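Local coordinates for 2,3,4,5-tetrahydropyridine-2,6-dicarboxylate N-succinyltransferase (Campylobacter jejuni, PDB 2RIJ) that probably catalyses the succinyl-CoA-dependent conversion of cyclic tetrahydrodipicolinate into acyclic N-succinyl-L-2-amino-6-oxopimelate, the first step of the succinylase route to LL-2,6-diaminopimelate in lysine biosynthesis, at the interface of chains A and B. Numbering follows the deposited sequence. Chains: chain A/B, Putative 2,3,4,5-tetrahydropyridine-2-carboxylate N- succinyltransferase.

The interface of chains A and B. Residues chain A 241-242, 275-276, 302; chain B 241-242, 260.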
# COMPACT_ATOMS: atom_id res chain seq x y z
N GLY A 241 11.68 15.13 -31.32
CA GLY A 241 10.35 15.04 -30.74
C GLY A 241 10.08 15.92 -29.53
O GLY A 241 9.15 16.70 -29.54
N ALA A 242 10.86 15.77 -28.48
CA ALA A 242 10.56 16.43 -27.22
C ALA A 242 11.83 16.78 -26.46
O ALA A 242 11.80 16.89 -25.26
CB ALA A 242 9.61 15.56 -26.36
N GLY A 275 12.76 9.53 -24.53
CA GLY A 275 11.84 10.43 -25.19
C GLY A 275 11.02 11.16 -24.14
O GLY A 275 10.35 10.54 -23.31
N GLY A 276 11.08 12.49 -24.16
CA GLY A 276 10.30 13.31 -23.22
C GLY A 276 10.80 13.33 -21.78
O GLY A 276 10.16 13.90 -20.91
N ASN A 302 9.65 9.89 -20.54
CA ASN A 302 8.82 10.65 -19.62
C ASN A 302 9.22 10.62 -18.14
O ASN A 302 8.43 10.97 -17.28
CB ASN A 302 7.34 10.27 -19.86
CG ASN A 302 6.82 10.82 -21.16
OD1 ASN A 302 7.14 11.96 -21.52
ND2 ASN A 302 5.98 10.06 -21.86
N GLY B 241 3.68 19.79 -30.68
CA GLY B 241 4.24 19.98 -29.35
C GLY B 241 5.34 19.01 -28.94
O GLY B 241 6.42 19.43 -28.58
N ALA B 242 5.06 17.72 -28.95
CA ALA B 242 5.97 16.74 -28.40
C ALA B 242 5.90 15.42 -29.14
O ALA B 242 6.20 14.40 -28.59
CB ALA B 242 5.72 16.55 -26.88
N ARG B 260 5.02 10.27 -29.53
CA ARG B 260 6.20 9.83 -30.25
C ARG B 260 6.08 8.36 -30.65
O ARG B 260 5.91 7.48 -29.80
CB ARG B 260 7.43 10.04 -29.38
CG ARG B 260 7.62 11.53 -29.09
CD ARG B 260 8.75 11.77 -28.13
NE ARG B 260 8.44 11.27 -26.79
CZ ARG B 260 7.83 11.98 -25.83
NH1 ARG B 260 7.31 13.17 -26.08
NH2 ARG B 260 7.68 11.47 -24.61
O HOH W 1 9.07 19.42 -29.75
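Backbone turns of the two subunits meet where the carbonyl O of A:Gly241 lies 3.4 Å from the CA of B:Ala242, and the A:Gly276 turn, with its positive phi of 73°, which glycine adopts easily, adjoins the guanidinium of B:Arg260. A water joins the two copies of residue 241, 2.7 Å from A:Gly241 O and 2.9 Å from B:Gly241 O, so two carbonyls that can only accept share a donor. The methyls of A:Ala242 and B:Ala242 lie beside each other, CB to CB 4.1 Å; side chains this small let the turns come close. B:Arg260 is long enough to reach across to chain A. Its chain bends at chi3 (-68°), which turns the guanidinium toward the glycine turn, and one face of the group lies over the peptide N of A:Gly276, toward the rim; with no side chains, A:Gly275 and A:Gly276 allow this close approach. NH2 donates at 3.2 Å to OD1, a neutral acceptor on the short amide of A:Asn302, whose positive phi asparagine tolerates better than most residues. The acceptor is nearly in the guanidinium plane, but the donor stands above the amide's carbonyl plane, and the two flat groups are turned 67° apart, so the bond is far from ideal. The other branch, NH1, donates within chain B to the backbone O of B:Ala242 at 3.0 Å, in that carbonyl's plane, which helps fix the guanidinium's rotation while A:Ala242 CB packs against NH1. B:Arg260 and A:Gly275 are predicted succinyl-CoA-binding residues, and the predicted catalytic A:Glu258 is about 5 Å from the patch centre. The patch lies between neighbouring left-handed beta-helices of the homotrimer, among the turns and short strands of their hexapeptide coils.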